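Local coordinates for periplasmic binding protein/LacI transcriptional regulator (Burkholderia graminis C4D1M, PDB 5HQJ) that probably binds sugars as the solute-binding protein of an ABC transporter, and holds alpha-D-arabinopyranose between its two domains in this crystal, at residues K50-K55 against L275-L280; K111-D116 against V281-G286; I155-L160 against E167-I172; T203-H208 against K227-R232. All coordinates share one frame; numbering follows the deposited sequence.

Contact 1. Residues K50-K55 against L275-L280; sequences KTAADK and LAVDHL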
# COMPACT_ATOMS: atom_id res chain seq x y z
N LYS A 50 -2.34 13.36 11.21
CA LYS A 50 -2.60 14.75 11.57
C LYS A 50 -3.60 14.78 12.72
O LYS A 50 -3.40 15.50 13.69
CB LYS A 50 -3.10 15.52 10.35
CG LYS A 50 -3.51 16.94 10.61
CD LYS A 50 -2.36 17.82 11.01
CE LYS A 50 -2.82 19.27 11.14
NZ LYS A 50 -3.64 19.72 9.98
N THR A 51 -4.66 13.96 12.62
CA THR A 51 -5.62 13.82 13.72
C THR A 51 -4.95 13.40 15.04
O THR A 51 -5.16 14.02 16.09
CB THR A 51 -6.70 12.80 13.35
OG1 THR A 51 -7.38 13.25 12.17
CG2 THR A 51 -7.71 12.67 14.46
N ALA A 52 -4.08 12.40 14.99
CA ALA A 52 -3.45 11.92 16.22
C ALA A 52 -2.47 12.95 16.78
O ALA A 52 -2.37 13.12 18.00
CB ALA A 52 -2.73 10.61 15.97
N ALA A 53 -1.75 13.64 15.90
CA ALA A 53 -0.79 14.66 16.35
C ALA A 53 -1.52 15.81 17.02
O ALA A 53 -1.05 16.35 18.03
CB ALA A 53 0.05 15.17 15.18
N ASP A 54 -2.65 16.23 16.45
CA ASP A 54 -3.43 17.32 17.02
C ASP A 54 -3.95 16.90 18.38
O ASP A 54 -3.91 17.69 19.34
CB ASP A 54 -4.60 17.73 16.11
CG ASP A 54 -4.15 18.56 14.93
OD1 ASP A 54 -2.95 18.87 14.85
OD2 ASP A 54 -5.01 18.92 14.10
N LYS A 55 -4.43 15.66 18.47
CA LYS A 55 -4.89 15.12 19.74
C LYS A 55 -3.75 15.21 20.75
O LYS A 55 -3.95 15.64 21.89
CB LYS A 55 -5.36 13.67 19.59
CG LYS A 55 -5.99 13.11 20.85
CD LYS A 55 -6.08 11.61 20.80
CE LYS A 55 -6.44 11.03 22.16
NZ LYS A 55 -7.71 11.61 22.67
N LEU A 275 -1.79 5.41 14.42
CA LEU A 275 -0.88 4.59 15.22
C LEU A 275 0.56 5.02 15.06
O LEU A 275 1.32 5.02 16.03
CB LEU A 275 -1.01 3.12 14.83
CG LEU A 275 -2.33 2.48 15.26
CD1 LEU A 275 -2.35 1.11 14.65
CD2 LEU A 275 -2.54 2.42 16.81
N ALA A 276 0.95 5.39 13.85
CA ALA A 276 2.34 5.82 13.64
C ALA A 276 2.68 7.00 14.56
O ALA A 276 3.72 7.01 15.24
CB ALA A 276 2.57 6.18 12.22
N VAL A 277 1.82 8.00 14.61
CA VAL A 277 2.08 9.15 15.47
C VAL A 277 2.01 8.78 16.94
O VAL A 277 2.90 9.12 17.74
CB VAL A 277 1.12 10.31 15.15
CG1 VAL A 277 1.24 11.39 16.17
CG2 VAL A 277 1.43 10.88 13.76
N ASP A 278 0.95 8.07 17.33
CA ASP A 278 0.80 7.63 18.70
C ASP A 278 1.97 6.80 19.23
O ASP A 278 2.43 7.03 20.36
CB ASP A 278 -0.50 6.86 18.84
CG ASP A 278 -1.70 7.78 19.01
OD1 ASP A 278 -1.52 8.93 19.49
OD2 ASP A 278 -2.80 7.35 18.66
N HIS A 279 2.49 5.87 18.43
CA HIS A 279 3.65 5.12 18.87
C HIS A 279 4.94 5.94 18.80
O HIS A 279 5.82 5.76 19.65
CB HIS A 279 3.74 3.83 18.05
CG HIS A 279 2.78 2.79 18.53
ND1 HIS A 279 3.04 2.00 19.64
CD2 HIS A 279 1.54 2.47 18.11
CE1 HIS A 279 2.00 1.20 19.84
NE2 HIS A 279 1.08 1.45 18.92
N LEU A 280 5.04 6.86 17.85
CA LEU A 280 6.21 7.74 17.87
C LEU A 280 6.21 8.53 19.18
O LEU A 280 7.21 8.59 19.89
CB LEU A 280 6.21 8.67 16.67
CG LEU A 280 6.81 8.13 15.36
CD1 LEU A 280 6.81 9.21 14.28
CD2 LEU A 280 8.23 7.58 15.55
O HOH W 1 -2.95 11.11 19.86
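Ala52 is the first residue of helix 42-56 in this contact to meet helix 269-284. Its methyl CB points at the opposite helix and lies 3.9 Å from Val277 CB, the branch point of the valine. A water donates to Ala52 O at 2.8 Å and to Asp278 OD1 at 2.6 Å, bridging the two helices. The CB of Asp278 does not aim at the other helix, but its carboxylate end comes nearer and reaches that water. Ala53 follows and meets the CG1 methyl of Val277. CG1 is anti to the valine's own backbone N (chi1 170°), which sends this branch across the gap. It comes to 3.8 Å from Ala53 N and 4.1 Å from Ala53 CB. Ala53 also touches Val58 and Tyr60, the latter on strand 59-62. Ala276 and Leu280 of the other helix rest on Leu113 of strand 111-115, so the two helices lie side by side on one face of the parallel sheet.

The small side chains allow a close fit. The axes of these two helical segments approach to 8.2 Å, at 35° between their N-to-C directions. No direct hydrogen bond joins the segments. The contact is apolar at Val277, with one water-mediated polar link beside it. Both hydrogens of the water are used on acceptors there, as would suit a charged Asp278 carboxylate without proving it.

Contact 2. Residues K111-D116 against V281-G286; sequences KVLTYD and VAQIQG. With 64K (alpha-D-arabinopyranose), chain B.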
# COMPACT_ATOMS: atom_id res chain seq x y z
N LYS A 111 13.45 8.65 17.19
CA LYS A 111 12.68 7.42 17.15
C LYS A 111 12.19 7.21 15.74
O LYS A 111 11.72 8.15 15.10
CB LYS A 111 11.50 7.46 18.10
CG LYS A 111 11.87 7.92 19.49
CD LYS A 111 12.87 6.96 20.13
CE LYS A 111 13.36 7.49 21.45
NZ LYS A 111 14.76 7.04 21.71
N VAL A 112 12.34 5.98 15.24
CA VAL A 112 12.04 5.71 13.86
C VAL A 112 11.19 4.45 13.76
O VAL A 112 11.51 3.43 14.36
CB VAL A 112 13.34 5.54 13.04
CG1 VAL A 112 13.01 5.20 11.60
CG2 VAL A 112 14.17 6.82 13.10
N LEU A 113 10.12 4.55 12.99
CA LEU A 113 9.33 3.38 12.67
C LEU A 113 8.84 3.45 11.24
O LEU A 113 8.89 4.51 10.58
CB LEU A 113 8.16 3.24 13.65
CG LEU A 113 7.04 4.29 13.68
CD1 LEU A 113 6.02 4.11 12.55
CD2 LEU A 113 6.30 4.27 15.03
N THR A 114 8.36 2.31 10.75
CA THR A 114 7.78 2.26 9.41
C THR A 114 6.30 1.96 9.46
O THR A 114 5.80 1.45 10.48
CB THR A 114 8.49 1.21 8.55
OG1 THR A 114 8.45 -0.07 9.20
CG2 THR A 114 9.93 1.64 8.35
N TYR A 115 5.61 2.31 8.37
CA TYR A 115 4.17 2.01 8.20
C TYR A 115 3.95 1.73 6.71
O TYR A 115 4.70 2.21 5.86
CB TYR A 115 3.27 3.16 8.74
CG TYR A 115 3.25 4.37 7.84
CD1 TYR A 115 4.32 5.27 7.86
CD2 TYR A 115 2.23 4.58 6.94
CE1 TYR A 115 4.35 6.35 7.01
CE2 TYR A 115 2.26 5.67 6.07
CZ TYR A 115 3.33 6.55 6.12
OH TYR A 115 3.40 7.62 5.29
N ASP A 116 2.96 0.88 6.43
CA ASP A 116 2.52 0.54 5.08
C ASP A 116 3.50 -0.32 4.30
O ASP A 116 3.12 -1.39 3.83
CB ASP A 116 2.22 1.83 4.30
CG ASP A 116 1.88 1.56 2.87
OD1 ASP A 116 0.98 0.73 2.60
OD2 ASP A 116 2.55 2.16 2.02
N VAL A 281 5.07 9.12 19.51
CA VAL A 281 5.00 9.95 20.71
C VAL A 281 5.32 9.12 21.96
O VAL A 281 6.05 9.57 22.85
CB VAL A 281 3.61 10.60 20.89
CG1 VAL A 281 3.52 11.28 22.25
CG2 VAL A 281 3.34 11.60 19.78
N ALA A 282 4.78 7.91 22.03
CA ALA A 282 5.02 7.07 23.19
C ALA A 282 6.50 6.68 23.31
O ALA A 282 7.02 6.55 24.42
CB ALA A 282 4.17 5.84 23.11
N GLN A 283 7.16 6.47 22.17
CA GLN A 283 8.57 6.11 22.18
C GLN A 283 9.42 7.32 22.56
O GLN A 283 10.34 7.20 23.36
CB GLN A 283 9.00 5.56 20.82
CG GLN A 283 8.41 4.15 20.51
CD GLN A 283 8.68 3.71 19.07
OE1 GLN A 283 9.47 4.33 18.37
NE2 GLN A 283 8.00 2.65 18.63
N ILE A 284 9.08 8.47 21.98
CA ILE A 284 9.75 9.72 22.30
C ILE A 284 9.65 10.02 23.79
O ILE A 284 10.63 10.43 24.42
CB ILE A 284 9.13 10.89 21.51
CG1 ILE A 284 9.46 10.75 20.02
CG2 ILE A 284 9.63 12.24 22.03
CD1 ILE A 284 8.63 11.58 19.11
N GLN A 285 8.47 9.79 24.36
CA GLN A 285 8.26 10.10 25.77
C GLN A 285 8.61 8.94 26.71
O GLN A 285 8.29 8.97 27.89
CB GLN A 285 6.81 10.55 25.97
CG GLN A 285 6.64 12.05 25.91
CD GLN A 285 5.23 12.51 26.22
OE1 GLN A 285 4.29 11.72 26.25
NE2 GLN A 285 5.08 13.81 26.45
N GLY A 286 9.29 7.93 26.17
CA GLY A 286 9.88 6.87 26.99
C GLY A 286 8.94 5.91 27.70
O GLY A 286 9.29 5.38 28.76
O2 64K B . -0.06 -0.12 0.35
C2 64K B . 0.21 0.46 -0.97
C3 64K B . -1.10 0.85 -1.57
O3 64K B . -1.76 -0.31 -2.01
C4 64K B . -0.93 1.73 -2.80
O4 64K B . -0.35 1.01 -3.90
C5 64K B . -0.04 2.85 -2.49
O5 64K B . 1.27 2.33 -2.14
C1 64K B . 1.10 1.67 -0.82
O1 64K B . 2.34 1.25 -0.38
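Lys111 places CG beside its backbone N (chi1 -49°) and bends again at chi2 (-61°), which lays its chain over the C-terminal turn of helix 269-284. Gln283 CG is anti to its carbonyl carbon (chi1 -71°) and the chain stays extended beyond it, which carries the amide along the strand toward Leu113. This is a helix packed on a strand of the six-stranded parallel sheet in one domain of a type I periplasmic binding protein fold.

The lysine uses its methylenes. Its CG lies 3.8 Å from Ile284 CG1, and its CE is 3.6 Å from Gln283 O. Lys111 CB sits 3.7 Å from Gln283 OE1. Gln283 NE2 stands 4.3 Å from Leu113 CD2, and its hydrogen bonds go to Glu288 and Ser125. The helix ends in a Schellman motif: Gln287 N bonds back to Ala282 O, and Gly286, with positive phi, donates its N-H to Gln283 O at 3.1 Å.

At its other end the strand leads to the sugar. There Asp116 takes a hydrogen bond from each of two neighbouring sugar hydroxyls. Ser91 also bonds Asp116 OD2. The sugar O2 donates to Asp116 OD1 at 2.6 Å, and the sugar O1 to Asp116 OD2 at 2.6 Å.

Contact 3. Residues I155-L160 against E167-I172; sequences IITGQL and ERIAGI. With 64K (alpha-D-arabinopyranose), chain B.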
# COMPACT_ATOMS: atom_id res chain seq x y z
N ILE A 155 -1.46 -10.35 -13.20
CA ILE A 155 -1.17 -9.58 -12.01
C ILE A 155 -0.52 -8.27 -12.42
O ILE A 155 0.50 -8.26 -13.13
CB ILE A 155 -0.22 -10.35 -11.03
CG1 ILE A 155 -0.78 -11.71 -10.68
CG2 ILE A 155 0.08 -9.43 -9.77
CD1 ILE A 155 0.18 -12.54 -9.81
N ILE A 156 -1.13 -7.17 -11.99
CA ILE A 156 -0.67 -5.80 -12.30
C ILE A 156 -0.16 -5.20 -11.02
O ILE A 156 -0.91 -5.13 -10.03
CB ILE A 156 -1.79 -4.93 -12.91
CG1 ILE A 156 -2.47 -5.65 -14.08
CG2 ILE A 156 -1.26 -3.59 -13.32
CD1 ILE A 156 -1.56 -6.05 -15.21
N THR A 157 1.11 -4.77 -11.00
CA THR A 157 1.67 -4.20 -9.79
C THR A 157 2.08 -2.76 -10.02
O THR A 157 1.84 -2.22 -11.10
CB THR A 157 2.83 -5.08 -9.26
OG1 THR A 157 3.22 -4.56 -7.98
CG2 THR A 157 4.04 -5.18 -10.24
N GLY A 158 2.71 -2.16 -9.01
CA GLY A 158 3.14 -0.78 -9.11
C GLY A 158 4.62 -0.72 -9.40
O GLY A 158 5.08 -1.21 -10.43
N GLN A 159 5.37 -0.17 -8.45
CA GLN A 159 6.81 -0.13 -8.57
C GLN A 159 7.40 -1.51 -8.19
O GLN A 159 7.01 -2.13 -7.21
CB GLN A 159 7.38 1.03 -7.72
CG GLN A 159 6.87 1.17 -6.27
CD GLN A 159 5.61 2.05 -6.11
OE1 GLN A 159 4.50 1.60 -6.38
NE2 GLN A 159 5.78 3.28 -5.64
N LEU A 160 8.31 -1.97 -9.04
CA LEU A 160 8.87 -3.31 -8.92
C LEU A 160 9.74 -3.53 -7.67
O LEU A 160 9.98 -4.68 -7.30
CB LEU A 160 9.67 -3.65 -10.18
CG LEU A 160 8.93 -3.60 -11.52
CD1 LEU A 160 9.89 -3.86 -12.68
CD2 LEU A 160 7.77 -4.58 -11.53
N GLU A 167 5.41 -8.75 -1.77
CA GLU A 167 4.81 -9.70 -0.88
C GLU A 167 3.39 -10.07 -1.30
O GLU A 167 3.01 -11.22 -1.22
CB GLU A 167 4.83 -9.15 0.54
CG GLU A 167 6.26 -9.17 1.08
CD GLU A 167 6.42 -8.44 2.40
OE1 GLU A 167 5.57 -7.59 2.71
OE2 GLU A 167 7.40 -8.71 3.13
N ARG A 168 2.62 -9.08 -1.73
CA ARG A 168 1.27 -9.32 -2.20
C ARG A 168 1.33 -10.29 -3.37
O ARG A 168 0.56 -11.24 -3.48
CB ARG A 168 0.59 -8.02 -2.65
CG ARG A 168 0.31 -7.10 -1.48
CD ARG A 168 -0.20 -5.72 -1.92
NE ARG A 168 -0.10 -4.83 -0.77
CZ ARG A 168 -0.25 -3.52 -0.79
NH1 ARG A 168 -0.58 -2.88 -1.92
NH2 ARG A 168 -0.13 -2.82 0.34
N ILE A 169 2.22 -10.01 -4.30
CA ILE A 169 2.38 -10.92 -5.44
C ILE A 169 2.78 -12.36 -5.03
O ILE A 169 2.25 -13.39 -5.52
CB ILE A 169 3.44 -10.37 -6.45
CG1 ILE A 169 2.99 -9.03 -7.02
CG2 ILE A 169 3.71 -11.36 -7.61
CD1 ILE A 169 4.10 -8.28 -7.77
N ALA A 170 3.74 -12.46 -4.12
CA ALA A 170 4.14 -13.77 -3.61
C ALA A 170 2.99 -14.51 -2.93
O ALA A 170 2.83 -15.72 -3.14
CB ALA A 170 5.31 -13.60 -2.69
N GLY A 171 2.16 -13.80 -2.17
CA GLY A 171 0.97 -14.40 -1.60
C GLY A 171 -0.02 -14.92 -2.63
O GLY A 171 -0.56 -16.02 -2.50
N ILE A 172 -0.26 -14.15 -3.68
CA ILE A 172 -1.12 -14.60 -4.76
C ILE A 172 -0.54 -15.85 -5.40
O ILE A 172 -1.29 -16.80 -5.59
CB ILE A 172 -1.32 -13.50 -5.85
CG1 ILE A 172 -2.05 -12.25 -5.28
CG2 ILE A 172 -2.01 -14.07 -7.06
CD1 ILE A 172 -1.98 -11.02 -6.17
O2 64K B . -0.06 -0.12 0.35
C2 64K B . 0.21 0.46 -0.97
C3 64K B . -1.10 0.85 -1.57
O3 64K B . -1.76 -0.31 -2.01
C4 64K B . -0.93 1.73 -2.80
O4 64K B . -0.35 1.01 -3.90
C5 64K B . -0.04 2.85 -2.49
O5 64K B . 1.27 2.33 -2.14
C1 64K B . 1.10 1.67 -0.82
O1 64K B . 2.34 1.25 -0.38
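The Arg168 guanidinium meets the bound arabinose at its edge, with the sugar O2 lying in the plane of the group. The same group makes a cation-pi contact with Phe246. Arg168 sits on helix 163-176 of a beta-alpha-beta unit, strand 150-156, helix 163-176 and strand 181-188, in the second domain of the type I periplasmic binding protein fold.

Two bonds hold the sugar like a fork. Arg168 NH2 donates to sugar O2 at 2.7 Å and nearly straight, 168°. Arg168 NH1 donates to sugar O3 at 2.8 Å and is more bent, 151°. The chain is extended from CG to NE, which carries the guanidinium well beyond the helix. Asn132 takes a bond from NE, and the backbone O of Val217 takes one from NH1. These second-shell bonds would hold the group in its rotation.

Along the strand-facing side of the helix, Ile169 and Ile172 meet Ile155 and Thr157. Ile155 sends out two branches. Its CG2 lies 4.0 Å from Ile169 CG1, the two chains passing at a slant. Its CD1 meets Ile172 CG2 tip to tip at 3.8 Å. Phe215 of strand 211-216 touches both Ile155 and Ile172. No hydrogen bond crosses between the segments, so the helix is seated here by apolar contact. Thr157 lies just past the strand and crosses Ile169 at about a right angle. The end methyl of Ile169, CD1, is 3.8 Å from Thr157 CB and equally 3.8 Å from Thr157 OG1.

Contact 4. Residues T203-H208 against K227-R232; sequences TTLRAH and KVLNTR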
# COMPACT_ATOMS: atom_id res chain seq x y z
N THR A 203 -2.56 -3.97 -23.32
CA THR A 203 -1.71 -5.01 -23.90
C THR A 203 -2.06 -6.41 -23.39
O THR A 203 -2.13 -7.38 -24.15
CB THR A 203 -0.24 -4.66 -23.62
OG1 THR A 203 0.08 -3.44 -24.30
CG2 THR A 203 0.67 -5.75 -24.12
N THR A 204 -2.33 -6.51 -22.09
CA THR A 204 -2.74 -7.78 -21.52
C THR A 204 -3.98 -8.38 -22.15
O THR A 204 -4.03 -9.59 -22.47
CB THR A 204 -3.01 -7.64 -20.00
OG1 THR A 204 -1.90 -7.01 -19.37
CG2 THR A 204 -3.29 -9.01 -19.37
N LEU A 205 -5.01 -7.55 -22.33
CA LEU A 205 -6.27 -8.03 -22.83
C LEU A 205 -6.15 -8.43 -24.30
O LEU A 205 -6.81 -9.36 -24.73
CB LEU A 205 -7.37 -6.97 -22.65
CG LEU A 205 -7.64 -6.52 -21.20
CD1 LEU A 205 -8.77 -5.48 -21.20
CD2 LEU A 205 -7.96 -7.67 -20.32
N ARG A 206 -5.30 -7.73 -25.04
CA ARG A 206 -5.10 -8.08 -26.44
C ARG A 206 -4.37 -9.40 -26.60
O ARG A 206 -4.71 -10.21 -27.46
CB ARG A 206 -4.33 -6.97 -27.16
CG ARG A 206 -5.12 -5.68 -27.32
CD ARG A 206 -4.33 -4.61 -28.06
NE ARG A 206 -5.06 -3.33 -28.08
CZ ARG A 206 -4.59 -2.17 -27.62
NH1 ARG A 206 -3.36 -2.06 -27.12
NH2 ARG A 206 -5.36 -1.10 -27.70
N ALA A 207 -3.36 -9.61 -25.75
CA ALA A 207 -2.57 -10.85 -25.82
C ALA A 207 -3.34 -12.09 -25.33
O ALA A 207 -3.10 -13.19 -25.80
CB ALA A 207 -1.33 -10.69 -25.04
N HIS A 208 -4.25 -11.90 -24.39
CA HIS A 208 -5.01 -13.01 -23.81
C HIS A 208 -6.51 -12.89 -23.92
O HIS A 208 -7.16 -12.55 -22.95
CB HIS A 208 -4.62 -13.14 -22.33
CG HIS A 208 -3.14 -13.15 -22.12
ND1 HIS A 208 -2.37 -14.25 -22.41
CD2 HIS A 208 -2.28 -12.17 -21.74
CE1 HIS A 208 -1.10 -13.96 -22.19
NE2 HIS A 208 -1.02 -12.72 -21.76
N LYS A 227 -10.87 1.76 -16.39
CA LYS A 227 -10.79 2.75 -17.46
C LYS A 227 -10.80 2.00 -18.80
O LYS A 227 -11.53 2.38 -19.73
CB LYS A 227 -9.54 3.61 -17.33
CG LYS A 227 -9.46 4.67 -18.41
CD LYS A 227 -8.32 5.64 -18.17
CE LYS A 227 -8.81 6.95 -17.58
NZ LYS A 227 -7.88 8.06 -17.91
N VAL A 228 -10.05 0.92 -18.87
CA VAL A 228 -9.86 0.20 -20.14
C VAL A 228 -11.12 -0.56 -20.53
O VAL A 228 -11.53 -0.55 -21.70
CB VAL A 228 -8.66 -0.73 -20.05
CG1 VAL A 228 -8.59 -1.64 -21.29
CG2 VAL A 228 -7.38 0.11 -19.94
N LEU A 229 -11.76 -1.17 -19.54
CA LEU A 229 -13.01 -1.89 -19.78
C LEU A 229 -14.14 -0.96 -20.19
O LEU A 229 -15.11 -1.41 -20.80
CB LEU A 229 -13.40 -2.67 -18.53
CG LEU A 229 -12.51 -3.89 -18.25
CD1 LEU A 229 -13.12 -4.60 -17.05
CD2 LEU A 229 -12.40 -4.84 -19.42
N ASN A 230 -14.02 0.32 -19.88
CA ASN A 230 -15.08 1.26 -20.19
C ASN A 230 -14.76 1.99 -21.50
O ASN A 230 -14.93 3.20 -21.60
CB ASN A 230 -15.26 2.26 -19.05
CG ASN A 230 -16.66 2.90 -19.03
OD1 ASN A 230 -17.51 2.57 -19.85
ND2 ASN A 230 -16.88 3.80 -18.09
N THR A 231 -14.30 1.24 -22.49
CA THR A 231 -13.98 1.79 -23.80
C THR A 231 -14.71 1.00 -24.87
O THR A 231 -15.15 -0.10 -24.63
CB THR A 231 -12.46 1.77 -24.12
OG1 THR A 231 -11.92 0.43 -24.01
CG2 THR A 231 -11.68 2.73 -23.21
N ARG A 232 -14.79 1.55 -26.08
CA ARG A 232 -15.42 0.80 -27.16
C ARG A 232 -14.63 -0.48 -27.45
O ARG A 232 -15.25 -1.55 -27.57
CB ARG A 232 -15.55 1.64 -28.43
CG ARG A 232 -16.43 1.00 -29.49
CD ARG A 232 -17.82 0.77 -28.95
NE ARG A 232 -18.85 0.90 -29.97
CZ ARG A 232 -20.12 1.20 -29.72
NH1 ARG A 232 -20.53 1.41 -28.47
NH2 ARG A 232 -20.98 1.30 -30.72
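Val228, which meets Leu205 across this contact, has its carbonyl O held by the Thr231 hydroxyl just past the helix end. Thr231 OG1 donates to Val228 O at 2.5 Å, in the plane of the carbonyl and at a C=O...donor angle of 156°. The bond ties the chain back onto the last turn of helix 221-229.

The contact itself is apolar and turns on one methyl. Leu205 points at the second helix, and its CD1 is the atom that touches. Leu205 CG lies anti to the carbonyl carbon (chi1 -60°) and CD1 continues the chain outward (chi2 -179°), which puts CD1 between its two partners. Val228 CG1 comes to meet it tip to tip at 3.8 Å. Leu229 lies across it at about a right angle, with Leu229 CD2 4.1 Å from Leu205 CD1. The CB of Leu229 does not aim at the other helix, but the end of its chain comes nearer. The nearest CA atoms, those of Leu205 and Val228, are still 9.4 Å apart, so between these segments it is side-chain ends that meet; nearer the start of helix 194-207, Val228 also touches Val198 and Val201.

From the loop that follows, Phe234 touches both Leu205 and Val228, and Glu233 forms a salt bridge with Arg206. Leu205 also rests on Leu211 and Ile214 of strand 211-216. The two helices are consecutive in the chain and joined through that strand. Such neighbouring helices packed against a shared sheet belong to the alternating beta-alpha architecture of a periplasmic binding protein domain.

How the contacts relate
Contacts 1 and 2 lie in one domain and contacts 3 and 4 in the other. Contacts 1 and 2 share helix 269-284, with centres about 10 Å apart, and touch where Leu280 CD2 lies 3.9 Å from Leu113 CD2. Contacts 3 and 4 have centres about 20 Å apart and touch loosely, through Ile156 and Thr204. Contacts 2 and 3 have centres about 28 Å apart, yet their nearest atoms are about 4 Å apart at the sugar. Asp116 and Arg168 grip arabinose from opposite domains and both bond its O2. Contact 4 is far from contact 1, about 42 Å between centres.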